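Local coordinates for choline/ethanolamine kinase family protein (Mesorhizobium loti, PDB 3DXQ) that probably transfers phosphate from a nucleotide to a small amino alcohol such as ethanolamine, at residues A[9-14]-A[18-23]; A[184-189]-A[193-198]; A[52-57]-A[124-129]; A[93-96]-A[102-105]; A[116-121]-A[207-212]. All blocks are in the same frame, centred on the assembly; numbering follows the deposited sequence.

Interaction 1 of 5, residues A[9-14]-A[18-23]; sequences AKLAAI and AGYTGP
I14 and A18 close the bend that follows the N-terminal helix 3-10: A18 N gives its hydrogen to I14 O at 2.8 Å, with an N-H...O angle of 142°. A bond from residue i+4 back to residue i, made here without helical geometry at its ends, is an alpha-turn, and it starts the chain toward strand 24-27, the first of the five-stranded antiparallel sheet. The A18 methyl sits beside the same carbonyl, CB lying 3.5 Å from I14 O and 4.0 Å from L11 O. The L11 branch CD2 comes up to the edge of Y20, near the ring plane, 4.4 Å from Y20 CB and 4.0 Å from Y20 O. L11 and I14 both rest on L42 of strand 40-45, so this end of the helix and the turn pack on the sheet through them, while A18 and A12 stay at the surface. The Y20 ring is directed onward along its own segment, with CG anti to the backbone N (chi1 169°), and one face receives G22 N, 3.7 Å above the ring centre. At the far end of that ring, Y20 OH donates a hydrogen bond to P23 O from outside the carbonyl plane.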
# COMPACT_ATOMS: atom_id res chain seq x y z
N ALA A 9 22.88 -15.52 -9.05
CA ALA A 9 24.03 -14.71 -9.42
C ALA A 9 24.29 -13.70 -8.30
O ALA A 9 25.41 -13.62 -7.78
CB ALA A 9 23.77 -13.98 -10.73
N LYS A 10 23.24 -12.96 -7.92
CA LYS A 10 23.36 -11.92 -6.89
C LYS A 10 23.93 -12.42 -5.57
O LYS A 10 24.56 -11.65 -4.84
CB LYS A 10 22.03 -11.21 -6.64
CG LYS A 10 21.77 -9.98 -7.53
CD LYS A 10 21.56 -10.33 -9.00
CE LYS A 10 20.76 -9.25 -9.75
NZ LYS A 10 21.20 -7.84 -9.43
N LEU A 11 23.71 -13.69 -5.25
CA LEU A 11 24.25 -14.27 -4.01
C LEU A 11 25.73 -14.03 -3.82
O LEU A 11 26.17 -13.74 -2.71
CB LEU A 11 24.00 -15.77 -3.95
CG LEU A 11 22.67 -16.24 -3.36
CD1 LEU A 11 21.54 -15.32 -3.77
CD2 LEU A 11 22.38 -17.69 -3.74
N ALA A 12 26.50 -14.18 -4.90
CA ALA A 12 27.95 -13.97 -4.87
C ALA A 12 28.26 -12.74 -4.03
O ALA A 12 28.98 -12.84 -3.03
CB ALA A 12 28.51 -13.80 -6.30
N ALA A 13 27.67 -11.61 -4.43
CA ALA A 13 27.81 -10.35 -3.72
C ALA A 13 27.62 -10.54 -2.24
O ALA A 13 28.59 -10.44 -1.49
CB ALA A 13 26.81 -9.31 -4.24
N ILE A 14 26.40 -10.88 -1.81
CA ILE A 14 26.09 -10.90 -0.38
C ILE A 14 26.83 -11.99 0.38
O ILE A 14 26.54 -13.16 0.19
CB ILE A 14 24.61 -11.07 -0.10
CG1 ILE A 14 23.77 -10.12 -0.96
CG2 ILE A 14 24.35 -10.80 1.37
CD1 ILE A 14 23.24 -10.74 -2.22
N ALA A 18 26.17 -15.94 0.29
CA ALA A 18 27.16 -16.63 -0.55
C ALA A 18 27.28 -18.12 -0.25
O ALA A 18 27.22 -18.54 0.91
CB ALA A 18 28.54 -15.96 -0.41
N GLY A 19 27.42 -18.91 -1.30
CA GLY A 19 27.58 -20.36 -1.17
C GLY A 19 26.37 -21.10 -0.62
O GLY A 19 26.51 -22.16 0.00
N TYR A 20 25.18 -20.55 -0.84
CA TYR A 20 23.94 -21.22 -0.48
C TYR A 20 23.51 -22.04 -1.67
O TYR A 20 23.09 -21.50 -2.70
CB TYR A 20 22.85 -20.22 -0.13
CG TYR A 20 21.48 -20.83 -0.00
CD1 TYR A 20 21.09 -21.44 1.18
CD2 TYR A 20 20.58 -20.79 -1.06
CE1 TYR A 20 19.82 -22.00 1.32
CE2 TYR A 20 19.31 -21.35 -0.94
CZ TYR A 20 18.94 -21.96 0.25
OH TYR A 20 17.69 -22.50 0.37
N THR A 21 23.60 -23.36 -1.52
CA THR A 21 23.35 -24.29 -2.61
C THR A 21 21.99 -24.98 -2.51
O THR A 21 21.65 -25.82 -3.34
CB THR A 21 24.46 -25.34 -2.65
OG1 THR A 21 24.38 -26.16 -1.48
CG2 THR A 21 25.85 -24.65 -2.71
N GLY A 22 21.22 -24.62 -1.49
CA GLY A 22 19.86 -25.12 -1.32
C GLY A 22 18.86 -24.46 -2.27
O GLY A 22 19.23 -23.63 -3.10
N PRO A 23 17.57 -24.85 -2.16
CA PRO A 23 16.49 -24.37 -3.02
C PRO A 23 16.11 -22.92 -2.78
O PRO A 23 16.15 -22.46 -1.65
CB PRO A 23 15.29 -25.25 -2.67
CG PRO A 23 15.65 -25.97 -1.44
CD PRO A 23 17.09 -25.80 -1.14

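Interaction 2 of 5, residues A[184-189]-A[193-198]; sequences NFLDTG and WIVDWE
N184 meets V195 and D196 through both its backbone and its side chain. Its CB lies 3.4 Å from V195 O; chi1 of -69° sets CG beside the backbone N, and the amide then crosses D196 at about a right angle, with N184 OD1 3.4 Å from D196 CB. At the tip, ND2 makes a weak hydrogen bond to D179 O. The amide and the D196 carboxylate are turned 28° apart, and D196 OD1 is hydrogen-bonded to N32 ND2. V195 N donates to N184 O at 3.0 Å. L186 and W193 exchange two backbone hydrogen bonds, with W193 N 2.9 Å from L186 O. F185 and I194 point the same way from the non-hydrogen-bonded pair, with F185 CE2 3.7 Å from I194 CD1, and both reach helix 106-118. On the other face, L186 CD1 meets V195 CG1 at 3.9 Å. An alanine in place of N184 would probably leave D179 O without its amide partner and open a gap beside D196 CB. Strands 185-187 and 192-194 form an antiparallel hairpin; H177, D179 and N184 fit the HxDxxxxN pattern and 194-198 the IxDWE motif of choline kinase-like phosphotransferases, consistent with a place at the phosphotransfer site.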
# COMPACT_ATOMS: atom_id res chain seq x y z
N ASN A 184 1.42 -7.52 0.76
CA ASN A 184 2.44 -6.96 1.66
C ASN A 184 2.29 -7.35 3.13
O ASN A 184 3.10 -6.94 3.94
CB ASN A 184 2.42 -5.44 1.53
CG ASN A 184 2.93 -4.96 0.19
OD1 ASN A 184 3.71 -5.67 -0.46
ND2 ASN A 184 2.53 -3.75 -0.23
N PHE A 185 1.25 -8.11 3.47
CA PHE A 185 1.02 -8.53 4.84
C PHE A 185 1.34 -9.99 5.03
O PHE A 185 0.84 -10.84 4.29
CB PHE A 185 -0.44 -8.31 5.24
CG PHE A 185 -0.79 -6.87 5.48
CD1 PHE A 185 -1.18 -6.05 4.43
CD2 PHE A 185 -0.75 -6.34 6.77
CE1 PHE A 185 -1.50 -4.74 4.63
CE2 PHE A 185 -1.07 -5.02 6.98
CZ PHE A 185 -1.45 -4.21 5.91
N LEU A 186 2.16 -10.28 6.03
CA LEU A 186 2.51 -11.64 6.38
C LEU A 186 1.85 -11.92 7.70
O LEU A 186 2.15 -11.27 8.71
CB LEU A 186 4.03 -11.80 6.48
CG LEU A 186 4.82 -11.23 5.30
CD1 LEU A 186 6.30 -11.50 5.53
CD2 LEU A 186 4.32 -11.75 3.92
N ASP A 187 0.96 -12.91 7.72
CA ASP A 187 0.19 -13.20 8.90
C ASP A 187 0.68 -14.44 9.62
O ASP A 187 0.68 -15.52 9.04
CB ASP A 187 -1.27 -13.43 8.49
CG ASP A 187 -2.20 -13.62 9.68
OD1 ASP A 187 -1.89 -13.12 10.79
OD2 ASP A 187 -3.26 -14.26 9.50
N THR A 188 1.12 -14.31 10.86
CA THR A 188 1.39 -15.51 11.62
C THR A 188 -0.00 -15.84 12.08
O THR A 188 -0.97 -15.43 11.44
CB THR A 188 2.37 -15.30 12.79
OG1 THR A 188 1.75 -14.54 13.82
CG2 THR A 188 3.62 -14.60 12.29
N GLY A 189 -0.16 -16.57 13.17
CA GLY A 189 -1.52 -16.75 13.66
C GLY A 189 -2.02 -15.49 14.36
O GLY A 189 -3.18 -15.12 14.25
N TRP A 193 3.00 -8.84 10.00
CA TRP A 193 4.14 -8.03 9.67
C TRP A 193 3.80 -7.38 8.33
O TRP A 193 2.91 -7.83 7.61
CB TRP A 193 5.37 -8.87 9.52
CG TRP A 193 5.76 -9.69 10.72
CD1 TRP A 193 5.29 -10.92 11.06
CD2 TRP A 193 6.74 -9.35 11.69
NE1 TRP A 193 5.91 -11.37 12.20
CE2 TRP A 193 6.81 -10.43 12.61
CE3 TRP A 193 7.56 -8.24 11.89
CZ2 TRP A 193 7.68 -10.43 13.71
CZ3 TRP A 193 8.44 -8.24 12.98
CH2 TRP A 193 8.48 -9.33 13.88
N ILE A 194 4.50 -6.30 8.00
CA ILE A 194 4.28 -5.63 6.72
C ILE A 194 5.65 -5.46 6.03
O ILE A 194 6.64 -5.18 6.69
CB ILE A 194 3.59 -4.26 6.90
CG1 ILE A 194 2.50 -4.35 7.98
CG2 ILE A 194 3.02 -3.79 5.60
CD1 ILE A 194 1.77 -3.07 8.27
N VAL A 195 5.66 -5.66 4.71
CA VAL A 195 6.85 -5.53 3.87
C VAL A 195 6.59 -4.56 2.72
O VAL A 195 5.45 -4.16 2.52
CB VAL A 195 7.26 -6.91 3.29
CG1 VAL A 195 7.35 -7.92 4.40
CG2 VAL A 195 6.26 -7.38 2.20
N ASP A 196 7.63 -4.25 1.95
CA ASP A 196 7.56 -3.38 0.75
C ASP A 196 7.30 -1.93 1.08
O ASP A 196 6.20 -1.43 0.91
CB ASP A 196 6.54 -3.88 -0.28
CG ASP A 196 7.19 -4.38 -1.57
OD1 ASP A 196 8.07 -5.27 -1.51
OD2 ASP A 196 6.80 -3.88 -2.65
N TRP A 197 8.34 -1.26 1.54
CA TRP A 197 8.22 0.11 2.03
C TRP A 197 8.63 1.14 1.03
O TRP A 197 8.92 2.27 1.39
CB TRP A 197 9.04 0.24 3.32
CG TRP A 197 8.55 -0.71 4.35
CD1 TRP A 197 8.91 -2.01 4.49
CD2 TRP A 197 7.54 -0.46 5.34
NE1 TRP A 197 8.22 -2.58 5.53
CE2 TRP A 197 7.37 -1.65 6.07
CE3 TRP A 197 6.79 0.66 5.70
CZ2 TRP A 197 6.48 -1.75 7.13
CZ3 TRP A 197 5.90 0.56 6.75
CH2 TRP A 197 5.75 -0.64 7.45
N GLU A 198 8.61 0.79 -0.24
CA GLU A 198 9.08 1.72 -1.27
C GLU A 198 8.25 3.00 -1.42
O GLU A 198 8.79 4.03 -1.84
CB GLU A 198 9.23 1.00 -2.62
CG GLU A 198 7.92 0.50 -3.20
CD GLU A 198 8.13 -0.51 -4.31
OE1 GLU A 198 8.92 -0.22 -5.25
OE2 GLU A 198 7.50 -1.58 -4.23

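Interaction 3 of 5, residues A[52-57]-A[124-129]; sequences YINRAN and FPFRFE
The N57 side chain overlaps the F126 ring near CD2 and CE2, the two running past each other in opposite directions with amide and ring planes 36° apart. CG of N57 stands anti to the backbone N (chi1 -175°), which carries the amide out from the helix start toward the loop. Its OD1 does most of the touching, 3.3 Å from F126 CD2 and 3.4 Å from P125 CG, while N57 CB lies 3.9 Å from F126 CE2. P125 covers one face of the neighbouring phenyl, its CG 4.1 Å above the F126 ring centre, so the oxygen comes in where the pyrrolidine and the ring adjoin. The other end of the amide is engaged apart from this loop: N57 ND2 donates a hydrogen bond to S200 O and a weak one to E198 O, which fixes how the flat group is turned. In the kinase-like fold this joins the first turn of helix 55-67, in the N-terminal lobe, to the loop between helices 106-118 and 130-141 in the C-terminal lobe. N54 is the N-cap of helix 55-67: its OD1 accepts from N57 N at 3.0 Å in a nearly straight bond, angle 170°. Its ND2 only approaches the ring, 4.5 Å from F126 CE2. The loop is anchored from behind, F126 and F128 both making backbone hydrogen bonds to M202 of strand 201-203, and F124 lies on A61 of helix 55-67.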
# COMPACT_ATOMS: atom_id res chain seq x y z
N TYR A 52 11.47 4.48 -12.01
CA TYR A 52 10.32 5.21 -11.50
C TYR A 52 10.03 5.01 -9.99
O TYR A 52 9.36 5.85 -9.40
CB TYR A 52 9.07 4.88 -12.32
CG TYR A 52 8.57 3.45 -12.16
CD1 TYR A 52 7.68 3.11 -11.13
CD2 TYR A 52 8.99 2.44 -13.04
CE1 TYR A 52 7.22 1.80 -10.97
CE2 TYR A 52 8.53 1.12 -12.89
CZ TYR A 52 7.65 0.81 -11.86
OH TYR A 52 7.19 -0.48 -11.71
N ILE A 53 10.48 3.90 -9.38
CA ILE A 53 10.41 3.69 -7.90
C ILE A 53 11.67 4.30 -7.27
O ILE A 53 12.58 4.70 -7.99
CB ILE A 53 10.31 2.20 -7.49
N ASN A 54 11.75 4.34 -5.94
CA ASN A 54 12.86 5.05 -5.28
C ASN A 54 13.49 4.27 -4.12
O ASN A 54 12.98 4.28 -3.00
CB ASN A 54 12.35 6.39 -4.78
CG ASN A 54 13.43 7.21 -4.10
OD1 ASN A 54 14.21 6.71 -3.29
ND2 ASN A 54 13.48 8.49 -4.43
N ARG A 55 14.64 3.66 -4.38
CA ARG A 55 15.24 2.72 -3.43
C ARG A 55 15.91 3.34 -2.19
O ARG A 55 15.99 2.71 -1.14
CB ARG A 55 16.20 1.78 -4.16
CG ARG A 55 15.56 1.04 -5.33
CD ARG A 55 14.30 0.35 -4.92
NE ARG A 55 13.75 -0.42 -6.01
CZ ARG A 55 12.62 -1.11 -5.92
NH1 ARG A 55 11.93 -1.11 -4.79
NH2 ARG A 55 12.20 -1.79 -6.97
N ALA A 56 16.37 4.57 -2.31
CA ALA A 56 16.97 5.27 -1.18
C ALA A 56 15.94 5.44 -0.06
O ALA A 56 16.25 5.24 1.12
CB ALA A 56 17.50 6.62 -1.61
N ASN A 57 14.72 5.81 -0.44
CA ASN A 57 13.62 5.94 0.50
C ASN A 57 13.34 4.61 1.18
O ASN A 57 13.32 4.53 2.41
CB ASN A 57 12.35 6.44 -0.20
CG ASN A 57 11.22 6.71 0.77
OD1 ASN A 57 11.41 7.40 1.78
ND2 ASN A 57 10.04 6.17 0.48
N PHE A 124 9.91 8.82 8.67
CA PHE A 124 10.10 8.65 7.22
C PHE A 124 10.43 10.01 6.62
O PHE A 124 9.80 11.00 6.97
CB PHE A 124 8.87 8.05 6.53
CG PHE A 124 8.47 6.66 7.01
CD1 PHE A 124 9.38 5.80 7.64
CD2 PHE A 124 7.19 6.18 6.74
CE1 PHE A 124 8.99 4.51 8.03
CE2 PHE A 124 6.79 4.91 7.11
CZ PHE A 124 7.70 4.06 7.77
N PRO A 125 11.40 10.05 5.70
CA PRO A 125 11.93 11.33 5.20
C PRO A 125 11.02 12.11 4.27
O PRO A 125 11.14 13.32 4.19
CB PRO A 125 13.17 10.91 4.41
CG PRO A 125 12.87 9.54 3.96
CD PRO A 125 12.06 8.90 5.04
N PHE A 126 10.15 11.42 3.54
CA PHE A 126 9.34 12.11 2.56
C PHE A 126 7.88 12.21 2.96
O PHE A 126 7.39 11.41 3.74
CB PHE A 126 9.51 11.44 1.19
CG PHE A 126 10.95 11.42 0.71
CD1 PHE A 126 11.77 12.55 0.83
CD2 PHE A 126 11.47 10.29 0.09
CE1 PHE A 126 13.09 12.53 0.38
CE2 PHE A 126 12.80 10.27 -0.38
CZ PHE A 126 13.60 11.38 -0.23
N ARG A 127 7.23 13.23 2.45
CA ARG A 127 5.84 13.54 2.74
C ARG A 127 5.01 12.94 1.61
O ARG A 127 5.36 13.09 0.44
CB ARG A 127 5.68 15.06 2.81
CG ARG A 127 4.27 15.60 2.94
CD ARG A 127 3.73 15.44 4.35
NE ARG A 127 2.38 16.00 4.49
CZ ARG A 127 1.23 15.35 4.25
NH1 ARG A 127 1.21 14.08 3.85
NH2 ARG A 127 0.07 15.98 4.43
N PHE A 128 3.93 12.25 1.95
CA PHE A 128 3.04 11.68 0.94
C PHE A 128 2.18 12.81 0.41
O PHE A 128 1.52 13.49 1.17
CB PHE A 128 2.19 10.57 1.55
CG PHE A 128 1.35 9.83 0.54
CD1 PHE A 128 1.89 8.80 -0.22
CD2 PHE A 128 0.01 10.17 0.35
CE1 PHE A 128 1.12 8.12 -1.16
CE2 PHE A 128 -0.77 9.49 -0.58
CZ PHE A 128 -0.21 8.47 -1.33
N GLU A 129 2.21 13.02 -0.90
CA GLU A 129 1.48 14.14 -1.53
C GLU A 129 0.38 13.60 -2.43
O GLU A 129 0.58 13.44 -3.64
CB GLU A 129 2.46 15.02 -2.35
CG GLU A 129 3.57 15.70 -1.51
CD GLU A 129 3.07 16.88 -0.71
OE1 GLU A 129 1.96 17.37 -1.02
OE2 GLU A 129 3.78 17.33 0.22

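Interaction 4 of 5, residues A[93-96]-A[102-105]; sequences QTMS and TRPG
M95 and R103 face each other with their CA atoms 9.4 Å apart, too far for backbone contact, so side chains join the two segments. The R103 chain first extends from the backbone, and a bend at chi3 (62°) turns the guanidinium so that one face looks at Q93: Q93 CB stands 4.0 Å above that plane, over its centre. Q93 CG follows toward one nitrogen, 4.2 Å from R103 NH1, and the two chains cross at about a right angle. Q93 CG is anti to its own backbone N (chi1 -169°), and a further bend at chi2 turns the amide away, where OE1 is hydrogen-bonded to K99 NZ. M95, present as selenomethionine, comes in beside the end of the arginine's aliphatic chain, with M95 SE 3.7 Å from R103 CD and 3.9 Å from R103 NE, where the guanidinium begins. Its methyl CE also lies 4.2 Å from R103 CD, the M95 chain being bent twice to bring its end there. The charge itself is answered by a third residue: R103 NE forms a salt bridge with D187 OD2 on the adjacent strand. Between the two segments runs the short helix 97-102, N-capped by S96, whose OG accepts from K99 N. The contact packs the residue after that helix against the end of strand 93-94, an edge strand of the three-stranded antiparallel sheet 93-94, 185-187 and 192-194 in this kinase-like fold.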
# COMPACT_ATOMS: atom_id res chain seq x y z
N GLN A 93 1.71 -16.44 6.69
CA GLN A 93 0.93 -16.52 5.46
C GLN A 93 0.88 -15.16 4.74
O GLN A 93 0.55 -14.15 5.34
CB GLN A 93 -0.49 -16.97 5.82
CG GLN A 93 -1.37 -17.35 4.64
CD GLN A 93 -0.84 -18.56 3.91
OE1 GLN A 93 -0.55 -18.51 2.71
NE2 GLN A 93 -0.67 -19.66 4.65
N THR A 94 1.22 -15.15 3.46
CA THR A 94 1.04 -13.96 2.63
C THR A 94 -0.43 -13.78 2.44
O THR A 94 -1.12 -14.73 2.11
CB THR A 94 1.69 -14.10 1.25
OG1 THR A 94 3.09 -14.02 1.43
CG2 THR A 94 1.26 -12.98 0.34
N MSE A 95 -0.91 -12.56 2.62
CA MSE A 95 -2.33 -12.29 2.58
C MSE A 95 -2.88 -11.97 1.17
O MSE A 95 -2.14 -11.84 0.18
CB MSE A 95 -2.68 -11.20 3.60
CG MSE A 95 -2.35 -11.57 5.06
SE MSE A 95 -3.45 -12.99 5.83
CE MSE A 95 -5.16 -12.17 5.47
N SER A 96 -4.21 -11.89 1.11
CA SER A 96 -4.96 -11.59 -0.11
C SER A 96 -6.39 -11.24 0.28
O SER A 96 -6.81 -11.53 1.40
CB SER A 96 -4.98 -12.81 -1.02
OG SER A 96 -5.82 -13.84 -0.49
N THR A 102 -11.27 -15.19 4.95
CA THR A 102 -11.02 -16.57 5.45
C THR A 102 -10.39 -16.70 6.84
O THR A 102 -10.74 -17.62 7.58
CB THR A 102 -10.09 -17.33 4.44
OG1 THR A 102 -10.90 -17.92 3.42
CG2 THR A 102 -9.22 -18.43 5.12
N ARG A 103 -9.45 -15.84 7.18
CA ARG A 103 -8.71 -16.00 8.43
C ARG A 103 -9.31 -15.07 9.48
O ARG A 103 -9.11 -13.86 9.43
CB ARG A 103 -7.21 -15.72 8.20
CG ARG A 103 -6.61 -16.61 7.09
CD ARG A 103 -5.22 -16.19 6.63
NE ARG A 103 -4.23 -16.27 7.72
CZ ARG A 103 -3.69 -17.39 8.17
NH1 ARG A 103 -4.01 -18.56 7.63
NH2 ARG A 103 -2.82 -17.36 9.16
N PRO A 104 -10.07 -15.64 10.43
CA PRO A 104 -10.77 -14.76 11.36
C PRO A 104 -9.82 -13.92 12.18
O PRO A 104 -8.82 -14.43 12.66
CB PRO A 104 -11.54 -15.74 12.25
CG PRO A 104 -10.87 -17.03 12.08
CD PRO A 104 -10.32 -17.06 10.71
N GLY A 105 -10.14 -12.64 12.32
CA GLY A 105 -9.30 -11.69 13.08
C GLY A 105 -8.21 -11.02 12.27
O GLY A 105 -7.51 -10.13 12.78

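Interaction 5 of 5, residues A[116-121]-A[207-212]; sequences KLHGSG and WDLGDL
H118 and D208 are brought together by similar first torsions: in each, CG lies anti to the carbonyl carbon and beside the backbone N, with chi1 -60° for the histidine and -82° for the aspartate. The imidazole leaves the end of helix 106-118 and the carboxylate leaves helix 206-215, and they meet where H118 NE2 donates to D208 OD2 at 3.0 Å, with an N-H...O angle of 163°. The oxygen lies almost in the imidazole plane, so the N-H points nearly straight at it. It is reached on its anti side, however, and well out of the carboxylate plane. L117 CD2 comes within 4.1 Å of D208 OD2, and L209 CD1 touches the ring edge 4.3 Å from H118 CE1, so apolar branches border the polar pair. ND1 on the other side of the imidazole hydrogen-bonds Y230 OH, and with both nitrogens engaged the ring is probably held in one orientation. At the helix end, L117 O accepts from both S120 N and S120 OG. A phenylalanine in place of H118 would probably leave Y230 OH without its mate and take one of the donors from D208 OD2. D208 also receives H177 N on OD2 and C178 N on OD1, resembling the helix aspartate of protein kinases that holds the catalytic-loop backbone. Three N-H donors around a buried carboxylate would be expected to stabilise its ionised form and hold H118 as the donor through NE2.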
# COMPACT_ATOMS: atom_id res chain seq x y z
N LYS A 116 0.62 -0.08 15.69
CA LYS A 116 1.98 -0.16 16.16
C LYS A 116 2.85 0.76 15.33
O LYS A 116 3.70 1.48 15.89
CB LYS A 116 2.49 -1.59 16.09
CG LYS A 116 3.74 -1.83 16.93
CD LYS A 116 3.98 -3.34 17.09
CE LYS A 116 5.31 -3.67 17.72
NZ LYS A 116 5.58 -5.10 17.49
N LEU A 117 2.62 0.74 14.02
CA LEU A 117 3.40 1.55 13.08
C LEU A 117 3.23 3.01 13.33
O LEU A 117 4.20 3.71 13.57
CB LEU A 117 3.02 1.24 11.63
CG LEU A 117 3.64 2.13 10.54
CD1 LEU A 117 5.16 2.00 10.57
CD2 LEU A 117 3.06 1.83 9.14
N HIS A 118 1.99 3.48 13.24
CA HIS A 118 1.68 4.91 13.38
C HIS A 118 2.03 5.41 14.76
O HIS A 118 2.49 6.53 14.93
CB HIS A 118 0.22 5.18 13.08
CG HIS A 118 -0.18 4.78 11.69
ND1 HIS A 118 -1.49 4.52 11.35
CD2 HIS A 118 0.55 4.59 10.57
CE1 HIS A 118 -1.55 4.19 10.07
NE2 HIS A 118 -0.33 4.23 9.57
N GLY A 119 1.85 4.57 15.76
CA GLY A 119 2.20 4.92 17.13
C GLY A 119 3.65 4.79 17.47
O GLY A 119 4.02 5.04 18.61
N SER A 120 4.48 4.39 16.50
CA SER A 120 5.94 4.21 16.74
C SER A 120 6.75 5.51 16.66
O SER A 120 6.23 6.59 16.43
CB SER A 120 6.51 3.23 15.73
OG SER A 120 6.64 3.84 14.45
N GLY A 121 8.06 5.38 16.83
CA GLY A 121 8.95 6.51 16.68
C GLY A 121 9.54 6.56 15.28
O GLY A 121 10.38 7.41 15.00
N TRP A 207 -5.08 7.01 5.64
CA TRP A 207 -4.89 6.66 4.24
C TRP A 207 -4.57 5.17 4.15
O TRP A 207 -5.05 4.48 3.25
CB TRP A 207 -3.75 7.44 3.60
CG TRP A 207 -3.30 6.80 2.36
CD1 TRP A 207 -2.37 5.81 2.24
CD2 TRP A 207 -3.77 7.08 1.04
NE1 TRP A 207 -2.22 5.46 0.92
CE2 TRP A 207 -3.06 6.23 0.16
CE3 TRP A 207 -4.70 7.97 0.52
CZ2 TRP A 207 -3.26 6.23 -1.20
CZ3 TRP A 207 -4.91 7.98 -0.85
CH2 TRP A 207 -4.20 7.11 -1.70
N ASP A 208 -3.74 4.70 5.08
CA ASP A 208 -3.36 3.30 5.14
C ASP A 208 -4.57 2.39 5.31
O ASP A 208 -4.69 1.37 4.61
CB ASP A 208 -2.36 3.05 6.29
CG ASP A 208 -0.91 3.38 5.91
OD1 ASP A 208 -0.64 3.73 4.73
OD2 ASP A 208 -0.02 3.26 6.80
N LEU A 209 -5.44 2.77 6.24
CA LEU A 209 -6.68 2.01 6.49
C LEU A 209 -7.56 2.00 5.26
O LEU A 209 -8.06 0.95 4.86
CB LEU A 209 -7.46 2.53 7.71
CG LEU A 209 -6.90 2.03 9.06
CD1 LEU A 209 -5.46 2.50 9.34
CD2 LEU A 209 -7.78 2.41 10.24
N GLY A 210 -7.72 3.16 4.63
CA GLY A 210 -8.57 3.23 3.43
C GLY A 210 -8.01 2.42 2.27
O GLY A 210 -8.74 1.75 1.53
N ASP A 211 -6.68 2.46 2.13
CA ASP A 211 -6.01 1.77 1.04
C ASP A 211 -6.15 0.27 1.18
O ASP A 211 -6.51 -0.42 0.22
CB ASP A 211 -4.55 2.17 1.00
CG ASP A 211 -3.86 1.81 -0.33
OD1 ASP A 211 -3.82 0.64 -0.73
OD2 ASP A 211 -3.30 2.71 -0.94
N LEU A 212 -5.87 -0.25 2.37
CA LEU A 212 -6.02 -1.68 2.61
C LEU A 212 -7.44 -2.12 2.33
O LEU A 212 -7.65 -3.13 1.68
CB LEU A 212 -5.66 -2.00 4.06
CG LEU A 212 -5.90 -3.42 4.53
CD1 LEU A 212 -5.38 -4.41 3.48
CD2 LEU A 212 -5.22 -3.64 5.91

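In the fold
Along the chain, interaction 1 comes first, its centre about 24 to 35 Å from the others, at the outer end of the N-terminal lobe beside the five-stranded sheet. The other four lie within the phosphotransferase-family part of the chain and form a connected set. Interactions 2 and 4, centres 11 Å apart, share the three-stranded sheet and meet through D187. Interaction 2 reaches interaction 3 through E198 and R55, and interaction 5 through F185 and L212. It is nested in the loop closed by interaction 5, whose segments alternate with those of interaction 3. The probable phosphotransfer site at interaction 2 is thus tied to helices 55-67, 106-118 and 206-215.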